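Local coordinates for protein IWS1 (Encephalitozoon cuniculi, PDB 2XPP) that probably acts as a transcription factor regulating RNA polymerase II, possibly in both the TBP recruitment step and the steps that follow it, at residues A[51-54]-A[55-59]; A[60-63]-A[64-68]; A[94-98]-A[99-103]; A[104-107]-A[108-111]. One frame throughout, in Å; residues are numbered along the deposited sequence.

Contact 1. Residues A[51-54]-A[55-59]; sequences KALQ and ESLLD
The amide of Q54 and the carboxylate of E55 are joined at their oxygens by a single water, which donates to Q54 OE1 at 2.8 Å and to E55 OE2 at 2.7 Å. The same OE1 also accepts from the backbone of K95, and NE2 makes a weak bond to T93 O, so both ends of this buried amide are held. Its chain runs out extended, with CG opposite the backbone N (chi1 -173°), which lays it side by side with L58, CG being 4.1 Å from L58 CD1. One residue earlier, L53 CB meets L57 CD1 at 3.8 Å, and L53 also reaches V6 and I9 of helix 5-30. In the backbone, L57 N bonds to L53 O at 2.9 Å and L58 N to Q54 O, opening helix 54-59. Residues 51-53 before it have helical backbone angles without the regular bonds. A water that accepts from E55 N at 2.9 Å donates to K51 O, and another that accepts from S56 N at 3.0 Å donates to A52 O. Water therefore stands in for two direct i to i+4 bonds, so that the first amides of the helix are satisfied while the chain is still turning into it.

Contact 2. Residues A[60-63]-A[64-68]; sequences EGIL and DEIKG
E65 folds back on the turn before it because its CG lies beside the backbone N (chi1 -79°) and the chain bends again at chi2 (65°). This carries OE1 to 3.1 Å from G61 O and brings it 4.1 Å from I62 CD1, the two side chains crossing at about a right angle. Both OE1 and G61 O are acceptors, so this approach is not a hydrogen bond; the amine of K14, which forms a salt bridge with OE1 and a hydrogen bond with E60 O, probably offsets the negative charge here, while OE2 takes a hydrogen bond from Q18. G61 has positive phi and is the C' residue of a Schellman motif, with I62 N bonded to L57 O and G61 N to L58 O, that stops helix 54-59. Its own carbonyl starts the next helix: D64 N donates to G61 O at 2.9 Å from well above the carbonyl plane, and D64 CB rests 3.3 Å from the same oxygen. Regular bonding follows, I66 N to I62 O at 3.0 Å and K67 N to L63 O at 2.9 Å, with a weak branch from E65 N to I62 O. Among the side chains, the methyl I66 CD1 touches both I62 CG2 and L63 CD2, each at 4.2 Å. The resulting apolar surface of helix 62-70 divides among its neighbours: I62 packs against L57 and helix 5-30, L63 against L58, helix 98-104 and L91, and I66 against L91 of helix 81-92.

Contact 3. Residues A[94-98]-A[99-103]; sequences MKIHK and EHLVT
V102 N donates to K98 O at 2.9 Å, nearly in line with the carbonyl, and V102 CG2 closes on the same oxygen at 3.3 Å. One residue back, H97 O receives L101 N at 3.2 Å. H97 occupies the N-cap of helix 98-104, and its own amide is held by a side chain: H97 N donates to H100 ND1 at 3.0 Å (161° at the hydrogen), entering at the ring edge slightly out of plane. A bond from the N-cap amide to the side chain three residues on is one half of a capping box. ND1 thus serves as an acceptor, which would leave any ring proton of a neutral H100 on NE2. The two imidazoles lie near parallel but slid apart, with little overlap, and K95 O sits over the centre of one face of the H97 ring; H97 ND1 has a weak bond to E137. On the buried side I96 CG2 meets L101 CD2 at 3.6 Å, the side chains crossing at about a right angle, and both rest on W134 of helix 121-138. K98, bent at chi3 (63°) and chi4, curls round to E99 in a long salt bridge, K98 NZ to E99 OE2 3.5 Å.

Contact 4. Residues A[104-107]-A[108-111]; sequences SGVG and KIVY
An ST turn links helix 98-104 to helix 106-115 and overlaps the first turn of the second helix, where G105 meets K108. S104 OG accepts from V106 N at 3.1 Å; the same hydroxyl is hydrogen-bonded to H100 O, so it ties the end of one helix to the beginning of the next. G105, with phi at 68°, breaks helix 98-104 and lets the chain turn into the next helix, and its carbonyl takes K108 N at 2.9 Å, the donor standing above the carbonyl plane. The K108 chain begins alongside that oxygen, with CB 3.4 Å from G105 O, and then runs extended away from it. Regular helical bonding follows: V110 N to V106 O at 3.1 Å, nearly straight (170°), and Y111 N to G107 O at 2.7 Å. With chi1 at 70°, V106 CG1 lies between the backbone N and the carbonyl carbon, and CG2, opposite N, meets I109 CG2 at 4.2 Å and V110 CG2 at 4.3 Å. I109 crosses V106 at about a right angle, its CG2 also lying 3.3 Å from V106 O. Beyond the turn V106 and V110 pack on W134, and I109 faces an aromatic side chain of another protein's chain. Polar and apolar groups thus divide the work: through the turn V106 N is held by the serine hydroxyl and K108 N by G105 O, while methyls of I109 and V110 close on the carbonyl oxygen of V106.

All four contacts are local and follow one another in series, none nesting within or crossing another. Contact 1 opens helix 54-59, and contact 2 ends it and starts helix 62-70, L58 CD2 packing on L63 CG between them. After helix 81-92, contact 3 begins helix 98-104, and contact 4 turns that helix into helix 106-115, with L101 against V106. Pairs distant in sequence still touch: L58 meets H100 between contacts 1 and 3, L63 packs on I96 and H100 between contacts 2 and 3, and K67 NZ reaches S104 O between contacts 2 and 4. Contacts 1 and 4 remain about 8 Å apart at their nearest atoms. Together they join helices of an all-helical bundle, consistent with the TFIIS N-terminal family.

Contact 1. Residues A[51-54]-A[55-59]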
ATOM      1  N   LYS A  51     -13.121  -3.160  11.409  1.00 20.43           N
ATOM      2  CA  LYS A  51     -12.436  -4.171  12.219  1.00 21.32           C
ATOM      3  C   LYS A  51     -13.000  -5.571  11.960  1.00 22.01           C
ATOM      4  O   LYS A  51     -12.251  -6.550  12.010  1.00 22.39           O
ATOM      5  CB  LYS A  51     -12.523  -3.830  13.714  1.00 21.88           C
ATOM      6  CG  LYS A  51     -11.767  -2.522  14.095  1.00 23.02           C
ATOM      7  CD  LYS A  51     -10.306  -2.527  13.658  1.00 24.44           C
ATOM      8  CE  LYS A  51      -9.529  -1.433  14.351  1.00 25.63           C
ATOM      9  NZ  LYS A  51      -8.251  -1.229  13.628  1.00 23.17           N
ATOM     10  N   ALA A  52     -14.283  -5.660  11.629  1.00 21.44           N
ATOM     11  CA  ALA A  52     -14.906  -6.981  11.420  1.00 22.87           C
ATOM     12  C   ALA A  52     -14.410  -7.578  10.091  1.00 22.12           C
ATOM     13  O   ALA A  52     -14.307  -8.804   9.968  1.00 22.84           O
ATOM     14  CB  ALA A  52     -16.390  -6.877  11.399  1.00 23.74           C
ATOM     15  N   LEU A  53     -14.111  -6.720   9.124  1.00 20.28           N
ATOM     16  CA  LEU A  53     -13.632  -7.198   7.806  1.00 20.29           C
ATOM     17  C   LEU A  53     -12.122  -7.427   7.746  1.00 19.64           C
ATOM     18  O   LEU A  53     -11.591  -8.033   6.788  1.00 18.64           O
ATOM     19  CB  LEU A  53     -13.988  -6.215   6.704  1.00 20.57           C
ATOM     20  CG  LEU A  53     -15.411  -6.060   6.206  1.00 24.31           C
ATOM     21  CD1 LEU A  53     -15.357  -5.032   5.077  1.00 24.55           C
ATOM     22  CD2 LEU A  53     -15.945  -7.383   5.705  1.00 23.29           C
ATOM     23  N   GLN A  54     -11.411  -6.927   8.753  1.00 19.29           N
ATOM     24  CA  GLN A  54      -9.959  -6.760   8.608  1.00 19.85           C
ATOM     25  C   GLN A  54      -9.196  -8.033   8.303  1.00 18.51           C
ATOM     26  O   GLN A  54      -8.343  -8.072   7.381  1.00 17.52           O
ATOM     27  CB  GLN A  54      -9.346  -6.088   9.848  1.00 20.57           C
ATOM     28  CG  GLN A  54      -7.863  -5.762   9.622  1.00 23.02           C
ATOM     29  CD  GLN A  54      -7.316  -4.825  10.675  1.00 25.59           C
ATOM     30  OE1 GLN A  54      -6.524  -5.253  11.526  1.00 23.81           O
ATOM     31  NE2 GLN A  54      -7.785  -3.541  10.666  1.00 22.10           N
ATOM     32  N   GLU A  55      -9.441  -9.067   9.095  1.00 19.91           N
ATOM     33  CA  GLU A  55      -8.694 -10.298   8.897  1.00 21.30           C
ATOM     34  C   GLU A  55      -8.986 -10.940   7.557  1.00 20.73           C
ATOM     35  O   GLU A  55      -8.084 -11.480   6.946  1.00 20.66           O
ATOM     36  CB  GLU A  55      -8.992 -11.306   9.985  1.00 22.88           C
ATOM     37  CG  GLU A  55      -8.199 -11.073  11.266  1.00 27.58           C
ATOM     38  CD  GLU A  55      -6.675 -11.033  11.029  1.00 31.02           C
ATOM     39  OE1 GLU A  55      -6.058 -12.066  10.689  1.00 34.12           O
ATOM     40  OE2 GLU A  55      -6.107  -9.950  11.190  1.00 34.10           O
ATOM     41  N   SER A  56     -10.253 -10.921   7.140  1.00 20.13           N
ATOM     42  CA  SER A  56     -10.636 -11.469   5.839  1.00 20.86           C
ATOM     43  C   SER A  56      -9.967 -10.696   4.725  1.00 18.89           C
ATOM     44  O   SER A  56      -9.454 -11.285   3.772  1.00 19.26           O
ATOM     45  CB  SER A  56     -12.142 -11.406   5.619  1.00 21.11           C
ATOM     46  OG  SER A  56     -12.811 -12.265   6.501  1.00 27.11           O
ATOM     47  N   LEU A  57      -9.944  -9.359   4.837  1.00 16.92           N
ATOM     48  CA  LEU A  57      -9.280  -8.532   3.848  1.00 16.06           C
ATOM     49  C   LEU A  57      -7.777  -8.884   3.747  1.00 15.32           C
ATOM     50  O   LEU A  57      -7.241  -9.034   2.635  1.00 15.37           O
ATOM     51  CB  LEU A  57      -9.505  -7.039   4.153  1.00 14.99           C
ATOM     52  CG  LEU A  57     -10.907  -6.506   3.900  1.00 15.10           C
ATOM     53  CD1 LEU A  57     -11.002  -5.138   4.545  1.00 17.63           C
ATOM     54  CD2 LEU A  57     -11.211  -6.414   2.406  1.00 16.47           C
ATOM     55  N   LEU A  58      -7.114  -9.052   4.886  1.00 17.00           N
ATOM     56  CA  LEU A  58      -5.678  -9.333   4.883  1.00 16.38           C
ATOM     57  C   LEU A  58      -5.455 -10.727   4.287  1.00 17.35           C
ATOM     58  O   LEU A  58      -4.550 -10.912   3.462  1.00 17.78           O
ATOM     59  CB  LEU A  58      -5.109  -9.259   6.298  1.00 16.49           C
ATOM     60  CG  LEU A  58      -5.029  -7.848   6.879  1.00 13.85           C
ATOM     61  CD1 LEU A  58      -4.639  -7.900   8.355  1.00 18.09           C
ATOM     62  CD2 LEU A  58      -3.997  -6.989   6.030  1.00 15.85           C
ATOM     63  N   ASP A  59      -6.308 -11.682   4.683  1.00 19.78           N
ATOM     64  CA  ASP A  59      -6.241 -13.072   4.195  1.00 20.73           C
ATOM     65  C   ASP A  59      -6.460 -13.155   2.679  1.00 20.75           C
ATOM     66  O   ASP A  59      -5.880 -14.036   2.004  1.00 20.85           O
ATOM     67  CB  ASP A  59      -7.273 -13.971   4.892  1.00 22.12           C
ATOM     68  CG  ASP A  59      -6.880 -14.348   6.304  1.00 26.01           C
ATOM     69  OD1 ASP A  59      -5.744 -14.046   6.722  1.00 26.56           O
ATOM     70  OD2 ASP A  59      -7.708 -14.990   7.004  1.00 28.26           O
TER
HETATM   71  O   HOH W   1     -11.129  -9.016  11.428  1.00 22.24           O
HETATM   72  O   HOH W   2     -12.635 -10.688   8.974  1.00 19.61           O
HETATM   73  O   HOH W   3      -7.149  -7.800  12.516  1.00 34.71           O

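Contact 2. Residues A[60-63]-A[64-68]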
ATOM      1  N   GLU A  60      -7.299 -12.265   2.151  1.00 19.60           N
ATOM      2  CA  GLU A  60      -7.582 -12.229   0.737  1.00 19.62           C
ATOM      3  C   GLU A  60      -6.603 -11.370  -0.059  1.00 17.92           C
ATOM      4  O   GLU A  60      -6.819 -11.140  -1.252  1.00 18.08           O
ATOM      5  CB  GLU A  60      -9.031 -11.824   0.449  1.00 19.57           C
ATOM      6  CG  GLU A  60     -10.065 -12.921   0.845  1.00 24.95           C
ATOM      7  CD  GLU A  60      -9.801 -14.306   0.202  1.00 26.27           C
ATOM      8  OE1 GLU A  60      -9.831 -14.422  -1.047  1.00 26.89           O
ATOM      9  OE2 GLU A  60      -9.566 -15.291   0.941  1.00 28.39           O
ATOM     10  N   GLY A  61      -5.531 -10.908   0.595  1.00 17.62           N
ATOM     11  CA  GLY A  61      -4.427 -10.206  -0.121  1.00 17.55           C
ATOM     12  C   GLY A  61      -4.725  -8.757  -0.459  1.00 17.34           C
ATOM     13  O   GLY A  61      -4.182  -8.202  -1.426  1.00 16.00           O
ATOM     14  N   ILE A  62      -5.540  -8.100   0.373  1.00 16.16           N
ATOM     15  CA  ILE A  62      -5.929  -6.723   0.055  1.00 15.05           C
ATOM     16  C   ILE A  62      -4.689  -5.803   0.053  1.00 13.74           C
ATOM     17  O   ILE A  62      -4.738  -4.688  -0.519  1.00 13.76           O
ATOM     18  CB  ILE A  62      -7.024  -6.160   1.021  1.00 14.55           C
ATOM     19  CG1 ILE A  62      -7.759  -4.942   0.419  1.00 15.30           C
ATOM     20  CG2 ILE A  62      -6.392  -5.752   2.355  1.00 15.11           C
ATOM     21  CD1 ILE A  62      -8.538  -5.263  -0.839  1.00 16.05           C
ATOM     22  N   LEU A  63      -3.611  -6.202   0.728  1.00 14.41           N
ATOM     23  CA  LEU A  63      -2.418  -5.378   0.698  1.00 13.29           C
ATOM     24  C   LEU A  63      -1.875  -5.207  -0.706  1.00 12.44           C
ATOM     25  O   LEU A  63      -1.220  -4.177  -0.981  1.00 13.40           O
ATOM     26  CB  LEU A  63      -1.294  -5.850   1.673  1.00 12.50           C
ATOM     27  CG  LEU A  63      -1.726  -5.760   3.125  1.00 12.23           C
ATOM     28  CD1 LEU A  63      -0.646  -6.398   4.025  1.00 15.05           C
ATOM     29  CD2 LEU A  63      -2.022  -4.320   3.607  1.00 13.45           C
ATOM     30  N   ASP A  64      -2.118  -6.187  -1.585  1.00 13.59           N
ATOM     31  CA  ASP A  64      -1.712  -6.075  -3.007  1.00 15.62           C
ATOM     32  C   ASP A  64      -2.402  -4.888  -3.672  1.00 15.04           C
ATOM     33  O   ASP A  64      -1.745  -4.133  -4.429  1.00 14.45           O
ATOM     34  CB  ASP A  64      -2.090  -7.346  -3.800  1.00 16.58           C
ATOM     35  CG  ASP A  64      -1.327  -8.592  -3.367  1.00 22.90           C
ATOM     36  OD1 ASP A  64      -0.473  -8.560  -2.452  1.00 26.05           O
ATOM     37  OD2 ASP A  64      -1.611  -9.646  -3.970  1.00 23.83           O
ATOM     38  N   GLU A  65      -3.707  -4.710  -3.424  1.00 13.86           N
ATOM     39  CA  GLU A  65      -4.482  -3.616  -4.064  1.00 14.14           C
ATOM     40  C   GLU A  65      -4.113  -2.281  -3.423  1.00 13.14           C
ATOM     41  O   GLU A  65      -3.990  -1.263  -4.119  1.00 12.89           O
ATOM     42  CB  GLU A  65      -6.002  -3.831  -3.934  1.00 14.77           C
ATOM     43  CG  GLU A  65      -6.486  -4.867  -4.974  1.00 17.46           C
ATOM     44  CD  GLU A  65      -5.909  -6.252  -4.739  1.00 20.24           C
ATOM     45  OE1 GLU A  65      -5.845  -6.730  -3.571  1.00 19.89           O
ATOM     46  OE2 GLU A  65      -5.509  -6.891  -5.730  1.00 23.34           O
ATOM     47  N   ILE A  66      -3.916  -2.285  -2.096  1.00 12.17           N
ATOM     48  CA  ILE A  66      -3.497  -1.042  -1.424  1.00 12.06           C
ATOM     49  C   ILE A  66      -2.137  -0.576  -1.994  1.00 12.78           C
ATOM     50  O   ILE A  66      -1.975   0.611  -2.359  1.00 10.71           O
ATOM     51  CB  ILE A  66      -3.470  -1.172   0.088  1.00 11.95           C
ATOM     52  CG1 ILE A  66      -4.925  -1.316   0.588  1.00 13.63           C
ATOM     53  CG2 ILE A  66      -2.847   0.109   0.710  1.00 13.34           C
ATOM     54  CD1 ILE A  66      -4.971  -1.764   2.116  1.00 13.17           C
ATOM     55  N   LYS A  67      -1.188  -1.510  -2.086  1.00 12.14           N
ATOM     56  CA  LYS A  67       0.115  -1.260  -2.729  1.00 12.58           C
ATOM     57  C   LYS A  67      -0.064  -0.677  -4.139  1.00 13.48           C
ATOM     58  O   LYS A  67       0.552   0.328  -4.476  1.00 12.48           O
ATOM     59  CB  LYS A  67       0.887  -2.555  -2.847  1.00 13.70           C
ATOM     60  CG  LYS A  67       2.252  -2.428  -3.580  1.00 15.32           C
ATOM     61  CD  LYS A  67       2.902  -3.802  -3.672  1.00 17.68           C
ATOM     62  CE  LYS A  67       4.283  -3.691  -4.227  1.00 22.99           C
ATOM     63  NZ  LYS A  67       4.733  -5.101  -4.561  1.00 27.46           N
ATOM     64  N   GLY A  68      -0.876  -1.341  -4.956  1.00 13.88           N
ATOM     65  CA  GLY A  68      -1.154  -0.846  -6.333  1.00 13.68           C
ATOM     66  C   GLY A  68      -1.648   0.581  -6.377  1.00 13.45           C
ATOM     67  O   GLY A  68      -1.221   1.384  -7.245  1.00 13.39           O
TER

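Contact 3. Residues A[94-98]-A[99-103]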
ATOM      1  N   MET A  94      -4.169  -1.423  10.559  1.00 17.30           N
ATOM      2  CA  MET A  94      -4.270  -2.874  10.311  1.00 16.78           C
ATOM      3  C   MET A  94      -3.251  -3.706  11.084  1.00 17.59           C
ATOM      4  O   MET A  94      -2.090  -3.278  11.258  1.00 17.55           O
ATOM      5  CB  MET A  94      -4.112  -3.128   8.800  1.00 16.37           C
ATOM      6  CG  MET A  94      -5.323  -2.665   8.060  1.00 17.13           C
ATOM      7  SD  MET A  94      -5.007  -2.795   6.297  1.00 18.52           S
ATOM      8  CE  MET A  94      -6.672  -2.938   5.690  1.00 22.18           C
ATOM      9  N   LYS A  95      -3.673  -4.897  11.560  1.00 17.22           N
ATOM     10  CA  LYS A  95      -2.766  -5.775  12.297  1.00 18.51           C
ATOM     11  C   LYS A  95      -1.942  -6.596  11.282  1.00 18.88           C
ATOM     12  O   LYS A  95      -2.207  -7.776  11.060  1.00 18.96           O
ATOM     13  CB  LYS A  95      -3.531  -6.698  13.259  1.00 19.34           C
ATOM     14  CG  LYS A  95      -4.191  -5.923  14.382  1.00 24.67           C
ATOM     15  CD  LYS A  95      -4.835  -6.800  15.438  1.00 29.85           C
ATOM     16  CE  LYS A  95      -5.571  -5.941  16.469  1.00 34.21           C
ATOM     17  NZ  LYS A  95      -6.269  -6.729  17.573  1.00 37.43           N
ATOM     18  N   ILE A  96      -0.915  -5.938  10.748  1.00 16.95           N
ATOM     19  CA  ILE A  96      -0.068  -6.452   9.660  1.00 17.29           C
ATOM     20  C   ILE A  96       1.166  -7.154  10.201  1.00 17.69           C
ATOM     21  O   ILE A  96       1.924  -6.583  11.005  1.00 19.12           O
ATOM     22  CB  ILE A  96       0.255  -5.311   8.691  1.00 15.45           C
ATOM     23  CG1 ILE A  96      -1.026  -4.892   7.934  1.00 17.44           C
ATOM     24  CG2 ILE A  96       1.326  -5.717   7.723  1.00 17.81           C
ATOM     25  CD1 ILE A  96      -0.880  -3.549   7.152  1.00 17.09           C
ATOM     26  N   HIS A  97       1.373  -8.387   9.766  1.00 18.27           N
ATOM     27  CA  HIS A  97       2.429  -9.196  10.322  1.00 18.78           C
ATOM     28  C   HIS A  97       3.379  -9.599   9.211  1.00 18.24           C
ATOM     29  O   HIS A  97       3.130  -9.327   8.033  1.00 16.59           O
ATOM     30  CB  HIS A  97       1.862 -10.424  11.067  1.00 21.63           C
ATOM     31  CG  HIS A  97       0.943 -10.068  12.211  1.00 26.42           C
ATOM     32  ND1 HIS A  97       1.176  -9.003  13.062  1.00 31.52           N
ATOM     33  CD2 HIS A  97      -0.227 -10.617  12.616  1.00 30.50           C
ATOM     34  CE1 HIS A  97       0.201  -8.926  13.953  1.00 33.69           C
ATOM     35  NE2 HIS A  97      -0.661  -9.897  13.708  1.00 33.25           N
ATOM     36  N   LYS A  98       4.473 -10.257   9.599  1.00 18.86           N
ATOM     37  CA  LYS A  98       5.509 -10.636   8.634  1.00 20.18           C
ATOM     38  C   LYS A  98       4.989 -11.260   7.333  1.00 20.02           C
ATOM     39  O   LYS A  98       5.406 -10.864   6.254  1.00 18.49           O
ATOM     40  CB  LYS A  98       6.483 -11.576   9.352  1.00 21.92           C
ATOM     41  CG  LYS A  98       7.529 -12.202   8.427  1.00 28.89           C
ATOM     42  CD  LYS A  98       8.406 -13.211   9.195  1.00 36.05           C
ATOM     43  CE  LYS A  98       7.632 -14.413   9.750  1.00 41.40           C
ATOM     44  NZ  LYS A  98       7.262 -14.249  11.202  1.00 44.87           N
ATOM     45  N   GLU A  99       4.103 -12.249   7.441  1.00 21.34           N
ATOM     46  CA  GLU A  99       3.619 -12.988   6.275  1.00 21.77           C
ATOM     47  C   GLU A  99       2.839 -12.119   5.325  1.00 19.49           C
ATOM     48  O   GLU A  99       3.013 -12.215   4.107  1.00 20.63           O
ATOM     49  CB  GLU A  99       2.792 -14.210   6.705  1.00 22.72           C
ATOM     50  CG  GLU A  99       3.593 -15.255   7.527  1.00 30.71           C
ATOM     51  CD  GLU A  99       3.726 -14.939   9.036  1.00 35.13           C
ATOM     52  OE1 GLU A  99       3.119 -13.929   9.567  1.00 34.08           O
ATOM     53  OE2 GLU A  99       4.466 -15.734   9.684  1.00 38.86           O
ATOM     54  N   HIS A 100       2.020 -11.212   5.860  1.00 16.96           N
ATOM     55  CA  HIS A 100       1.301 -10.243   5.039  1.00 15.91           C
ATOM     56  C   HIS A 100       2.254  -9.345   4.233  1.00 15.74           C
ATOM     57  O   HIS A 100       1.985  -9.039   3.070  1.00 15.95           O
ATOM     58  CB  HIS A 100       0.449  -9.304   5.918  1.00 14.97           C
ATOM     59  CG  HIS A 100      -0.541 -10.014   6.781  1.00 16.16           C
ATOM     60  ND1 HIS A 100      -0.672  -9.762   8.133  1.00 17.71           N
ATOM     61  CD2 HIS A 100      -1.507 -10.908   6.466  1.00 15.83           C
ATOM     62  CE1 HIS A 100      -1.628 -10.530   8.624  1.00 19.58           C
ATOM     63  NE2 HIS A 100      -2.152 -11.238   7.628  1.00 20.54           N
ATOM     64  N   LEU A 101       3.340  -8.917   4.879  1.00 16.94           N
ATOM     65  CA  LEU A 101       4.323  -8.018   4.253  1.00 16.90           C
ATOM     66  C   LEU A 101       5.149  -8.745   3.181  1.00 18.24           C
ATOM     67  O   LEU A 101       5.358  -8.206   2.074  1.00 17.81           O
ATOM     68  CB  LEU A 101       5.233  -7.434   5.328  1.00 15.78           C
ATOM     69  CG  LEU A 101       4.509  -6.480   6.295  1.00 15.28           C
ATOM     70  CD1 LEU A 101       5.381  -6.208   7.498  1.00 17.97           C
ATOM     71  CD2 LEU A 101       4.066  -5.183   5.529  1.00 18.01           C
ATOM     72  N   VAL A 102       5.569  -9.971   3.478  1.00 19.30           N
ATOM     73  CA  VAL A 102       6.423 -10.701   2.522  1.00 22.00           C
ATOM     74  C   VAL A 102       5.629 -10.974   1.254  1.00 22.13           C
ATOM     75  O   VAL A 102       6.114 -10.682   0.134  1.00 23.18           O
ATOM     76  CB  VAL A 102       7.007 -11.950   3.143  1.00 22.94           C
ATOM     77  CG1 VAL A 102       7.727 -12.828   2.097  1.00 25.54           C
ATOM     78  CG2 VAL A 102       7.972 -11.549   4.264  1.00 23.92           C
ATOM     79  N   THR A 103       4.389 -11.437   1.399  1.00 21.48           N
ATOM     80  CA  THR A 103       3.603 -11.807   0.203  1.00 22.83           C
ATOM     81  C   THR A 103       3.126 -10.648  -0.674  1.00 21.27           C
ATOM     82  O   THR A 103       3.026 -10.779  -1.913  1.00 20.27           O
ATOM     83  CB  THR A 103       2.417 -12.717   0.552  1.00 25.53           C
ATOM     84  OG1 THR A 103       1.465 -11.956   1.282  1.00 26.18           O
ATOM     85  CG2 THR A 103       2.870 -13.928   1.372  1.00 24.83           C
TER

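Contact 4. Residues A[104-107]-A[108-111]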
ATOM      1  N   SER A 104       2.832  -9.520  -0.028  1.00 19.60           N
ATOM      2  CA  SER A 104       2.325  -8.343  -0.702  1.00 18.62           C
ATOM      3  C   SER A 104       3.380  -7.413  -1.239  1.00 18.05           C
ATOM      4  O   SER A 104       3.142  -6.796  -2.281  1.00 18.96           O
ATOM      5  CB  SER A 104       1.370  -7.500   0.181  1.00 17.15           C
ATOM      6  OG  SER A 104       2.103  -6.791   1.203  1.00 18.79           O
ATOM      7  N   GLY A 105       4.526  -7.286  -0.548  1.00 18.55           N
ATOM      8  CA  GLY A 105       5.530  -6.240  -0.917  1.00 17.60           C
ATOM      9  C   GLY A 105       5.108  -4.806  -0.681  1.00 17.48           C
ATOM     10  O   GLY A 105       5.752  -3.853  -1.156  1.00 16.53           O
ATOM     11  N   VAL A 106       4.032  -4.632   0.083  1.00 16.92           N
ATOM     12  CA  VAL A 106       3.549  -3.256   0.358  1.00 15.49           C
ATOM     13  C   VAL A 106       4.592  -2.433   1.117  1.00 15.39           C
ATOM     14  O   VAL A 106       4.626  -1.199   0.970  1.00 15.10           O
ATOM     15  CB  VAL A 106       2.147  -3.263   1.043  1.00 14.18           C
ATOM     16  CG1 VAL A 106       2.218  -3.787   2.473  1.00 15.43           C
ATOM     17  CG2 VAL A 106       1.533  -1.830   1.047  1.00 14.24           C
ATOM     18  N   GLY A 107       5.448  -3.101   1.918  1.00 14.99           N
ATOM     19  CA  GLY A 107       6.554  -2.410   2.537  1.00 15.63           C
ATOM     20  C   GLY A 107       7.444  -1.645   1.560  1.00 15.33           C
ATOM     21  O   GLY A 107       8.008  -0.601   1.932  1.00 15.61           O
ATOM     22  N   LYS A 108       7.566  -2.152   0.336  1.00 14.47           N
ATOM     23  CA  LYS A 108       8.492  -1.556  -0.627  1.00 15.79           C
ATOM     24  C   LYS A 108       7.989  -0.196  -1.070  1.00 14.63           C
ATOM     25  O   LYS A 108       8.784   0.727  -1.186  1.00 15.52           O
ATOM     26  CB  LYS A 108       8.748  -2.475  -1.800  1.00 15.56           C
ATOM     27  CG  LYS A 108       9.488  -3.712  -1.305  1.00 17.47           C
ATOM     28  CD  LYS A 108       9.480  -4.772  -2.283  1.00 23.91           C
ATOM     29  CE  LYS A 108      10.277  -5.950  -1.772  1.00 25.63           C
ATOM     30  NZ  LYS A 108      10.285  -6.933  -2.838  1.00 30.10           N
ATOM     31  N   ILE A 109       6.689  -0.077  -1.319  1.00 13.55           N
ATOM     32  CA  ILE A 109       6.145   1.254  -1.715  1.00 13.25           C
ATOM     33  C   ILE A 109       6.096   2.206  -0.521  1.00 13.29           C
ATOM     34  O   ILE A 109       6.423   3.384  -0.660  1.00 12.68           O
ATOM     35  CB  ILE A 109       4.785   1.182  -2.474  1.00 12.69           C
ATOM     36  CG1 ILE A 109       4.418   2.567  -3.089  1.00 12.84           C
ATOM     37  CG2 ILE A 109       3.613   0.702  -1.559  1.00 11.89           C
ATOM     38  CD1 ILE A 109       5.430   3.156  -4.112  1.00 15.13           C
ATOM     39  N   VAL A 110       5.767   1.684   0.662  1.00 12.36           N
ATOM     40  CA  VAL A 110       5.781   2.552   1.847  1.00 12.98           C
ATOM     41  C   VAL A 110       7.204   3.030   2.146  1.00 13.78           C
ATOM     42  O   VAL A 110       7.394   4.205   2.497  1.00 15.20           O
ATOM     43  CB  VAL A 110       5.134   1.859   3.061  1.00 12.24           C
ATOM     44  CG1 VAL A 110       5.298   2.741   4.346  1.00 14.29           C
ATOM     45  CG2 VAL A 110       3.620   1.545   2.739  1.00 13.17           C
ATOM     46  N   TYR A 111       8.189   2.126   1.972  1.00 15.03           N
ATOM     47  CA  TYR A 111       9.571   2.494   2.138  1.00 16.62           C
ATOM     48  C   TYR A 111       9.916   3.640   1.172  1.00 17.48           C
ATOM     49  O   TYR A 111      10.568   4.634   1.568  1.00 18.08           O
ATOM     50  CB  TYR A 111      10.520   1.292   2.014  1.00 16.79           C
ATOM     51  CG  TYR A 111      11.933   1.737   2.303  1.00 20.92           C
ATOM     52  CD1 TYR A 111      12.371   1.916   3.623  1.00 27.46           C
ATOM     53  CD2 TYR A 111      12.786   2.103   1.253  1.00 24.30           C
ATOM     54  CE1 TYR A 111      13.651   2.380   3.895  1.00 29.47           C
ATOM     55  CE2 TYR A 111      14.068   2.578   1.511  1.00 26.97           C
ATOM     56  CZ  TYR A 111      14.494   2.697   2.834  1.00 31.18           C
ATOM     57  OH  TYR A 111      15.777   3.148   3.090  1.00 35.90           O
TER